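Local coordinates for ESX-1 secretion system protein eccD1 (Mycobacterium tuberculosis, PDB 4KV2) that forms part of the ESX-1 type VII secretion system, which delivers virulence factors such as EsxA and EsxB to host cells during infection, at residues Y30-V35 with V60-A64. Residues are numbered along the deposited sequence; the frame is centred on the assembly and turned at random.
Sequences YIDDTV and VWAFA
Tyr30 O, at the N-cap position of helix 31-41, accepts two bonds from one residue of the next turn: Thr34 N reaches it at 3.1 Å and Thr34 OG1 at 2.9 Å, the hydroxyl standing above the carbonyl plane. With OG1 spent on its own helix, Thr34 offers its methyl to the strand, and CG2 meets the edge of the Phe63 ring, roughly level with it. Phe63 is the hub here. Ile31 CD1 lies over one face of the ring, displaced from its centre, in a CH-pi contact 4.1 Å from the centroid. Because CG1 of Ile31 is anti to the backbone N (chi1 -174°) and the chain runs on extended, that terminal methyl is carried across to segment 60-64, where it also packs against Trp61 CB. Tyr30 brings CE1 to within 3.8 Å of Phe63 CE2, the two side chains running roughly perpendicular. One turn on from Ile31, Val35 lays CG2 over a face of the Trp61 indole, 4.0 Å from the centroid of the five-membered ring, while CG1 comes near NE1 and CE2. At the outer side a single water joins the segments, donating to Asp32 OD1 and accepting from Trp61 N, so that this backbone amide is satisfied. Leu90 of strand 86-91 touches Ile31, Val35 and Phe63, placing the contact in the layer between helix and mixed sheet of this ubiquitin-like fold; Tyr30 also packs on Val37 of the second subunit. The contact thus illustrates how a helix can be seated through methyls set on aromatic faces, here those of Phe63 in strand 62-64 and Trp61 just before it, while both bonds to Tyr30 O stay within segment 30-35 and the polar link to segment 60-64 runs through water.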
loop_
_atom_site.group_PDB
_atom_site.type_symbol
_atom_site.label_atom_id
_atom_site.label_comp_id
_atom_site.label_asym_id
_atom_site.label_seq_id
_atom_site.Cartn_x
_atom_site.Cartn_y
_atom_site.Cartn_z
ATOM N N TYR A 30 3.522 4.830 4.022
ATOM C CA TYR A 30 2.440 4.332 3.183
ATOM C C TYR A 30 1.099 5.003 3.390
ATOM O O TYR A 30 0.145 4.695 2.684
ATOM C CB TYR A 30 2.288 2.796 3.352
ATOM C CG TYR A 30 1.981 2.366 4.772
ATOM C CD1 TYR A 30 0.667 2.314 5.242
ATOM C CD2 TYR A 30 3.004 2.011 5.633
ATOM C CE1 TYR A 30 0.387 1.928 6.540
ATOM C CE2 TYR A 30 2.740 1.600 6.937
ATOM C CZ TYR A 30 1.426 1.555 7.381
ATOM O OH TYR A 30 1.172 1.173 8.674
ATOM N N ILE A 31 0.990 5.946 4.309
ATOM C CA ILE A 31 -0.342 6.485 4.580
ATOM C C ILE A 31 -0.949 7.237 3.379
ATOM O O ILE A 31 -2.161 7.158 3.135
ATOM C CB ILE A 31 -0.366 7.377 5.826
ATOM C CG1 ILE A 31 -1.830 7.768 6.123
ATOM C CG2 ILE A 31 0.538 8.572 5.647
ATOM C CD1 ILE A 31 -2.081 8.161 7.528
ATOM N N ASP A 32 -0.122 7.956 2.628
ATOM C CA ASP A 32 -0.666 8.805 1.560
ATOM C C ASP A 32 -1.298 7.963 0.439
ATOM O O ASP A 32 -2.390 8.260 -0.018
ATOM C CB ASP A 32 0.389 9.763 1.027
ATOM C CG ASP A 32 0.719 10.865 2.026
ATOM O OD1 ASP A 32 -0.213 11.452 2.675
ATOM O OD2 ASP A 32 1.909 11.179 2.127
ATOM N N ASP A 33 -0.619 6.906 0.022
ATOM C CA ASP A 33 -1.195 6.021 -0.985
ATOM C C ASP A 33 -2.368 5.161 -0.418
ATOM O O ASP A 33 -3.265 4.776 -1.178
ATOM C CB ASP A 33 -0.122 5.170 -1.661
ATOM C CG ASP A 33 0.716 5.948 -2.716
ATOM O OD1 ASP A 33 0.537 7.180 -2.897
ATOM O OD2 ASP A 33 1.565 5.325 -3.386
ATOM N N THR A 34 -2.393 4.907 0.900
ATOM C CA THR A 34 -3.552 4.274 1.565
ATOM C C THR A 34 -4.789 5.147 1.398
ATOM O O THR A 34 -5.866 4.669 1.023
ATOM C CB THR A 34 -3.288 3.980 3.075
ATOM O OG1 THR A 34 -2.171 3.092 3.206
ATOM C CG2 THR A 34 -4.456 3.348 3.762
ATOM N N VAL A 35 -4.627 6.441 1.655
ATOM C CA VAL A 35 -5.729 7.385 1.501
ATOM C C VAL A 35 -6.172 7.375 0.044
ATOM O O VAL A 35 -7.360 7.332 -0.255
ATOM C CB VAL A 35 -5.300 8.821 1.942
ATOM C CG1 VAL A 35 -6.333 9.839 1.511
ATOM C CG2 VAL A 35 -5.069 8.867 3.437
ATOM N N VAL A 60 -2.488 17.033 7.191
ATOM C CA VAL A 60 -1.589 15.901 7.277
ATOM C C VAL A 60 -2.412 14.729 7.728
ATOM O O VAL A 60 -2.993 14.798 8.803
ATOM C CB VAL A 60 -0.469 16.217 8.294
ATOM C CG1 VAL A 60 0.492 15.045 8.443
ATOM C CG2 VAL A 60 0.272 17.490 7.889
ATOM N N TRP A 61 -2.480 13.671 6.918
ATOM C CA TRP A 61 -3.247 12.455 7.249
ATOM C C TRP A 61 -2.511 11.560 8.256
ATOM O O TRP A 61 -1.299 11.445 8.212
ATOM C CB TRP A 61 -3.528 11.634 5.998
ATOM C CG TRP A 61 -4.558 12.230 5.087
ATOM C CD1 TRP A 61 -4.335 12.860 3.916
ATOM C CD2 TRP A 61 -5.970 12.239 5.292
ATOM N NE1 TRP A 61 -5.528 13.264 3.353
ATOM C CE2 TRP A 61 -6.548 12.912 4.197
ATOM C CE3 TRP A 61 -6.803 11.749 6.300
ATOM C CZ2 TRP A 61 -7.935 13.086 4.062
ATOM C CZ3 TRP A 61 -8.204 11.931 6.174
ATOM C CH2 TRP A 61 -8.741 12.600 5.058
ATOM N N ALA A 62 -3.263 10.921 9.152
ATOM C CA ALA A 62 -2.706 9.926 10.087
ATOM C C ALA A 62 -3.802 8.923 10.377
ATOM O O ALA A 62 -4.977 9.172 10.077
ATOM C CB ALA A 62 -2.218 10.575 11.367
ATOM N N PHE A 63 -3.395 7.781 10.925
ATOM C CA PHE A 63 -4.330 6.787 11.432
ATOM C C PHE A 63 -4.663 7.114 12.882
ATOM O O PHE A 63 -3.836 7.686 13.612
ATOM C CB PHE A 63 -3.728 5.410 11.416
ATOM C CG PHE A 63 -3.428 4.893 10.038
ATOM C CD1 PHE A 63 -4.437 4.364 9.247
ATOM C CD2 PHE A 63 -2.134 4.924 9.529
ATOM C CE1 PHE A 63 -4.157 3.857 7.984
ATOM C CE2 PHE A 63 -1.856 4.423 8.257
ATOM C CZ PHE A 63 -2.877 3.880 7.490
ATOM N N ALA A 64 -5.876 6.770 13.279
ATOM C CA ALA A 64 -6.299 6.938 14.654
ATOM C C ALA A 64 -7.268 5.841 15.017
ATOM O O ALA A 64 -8.085 5.395 14.196
ATOM C CB ALA A 64 -6.958 8.292 14.855
HETATM O O HOH W 1 -0.680 13.658 4.468
#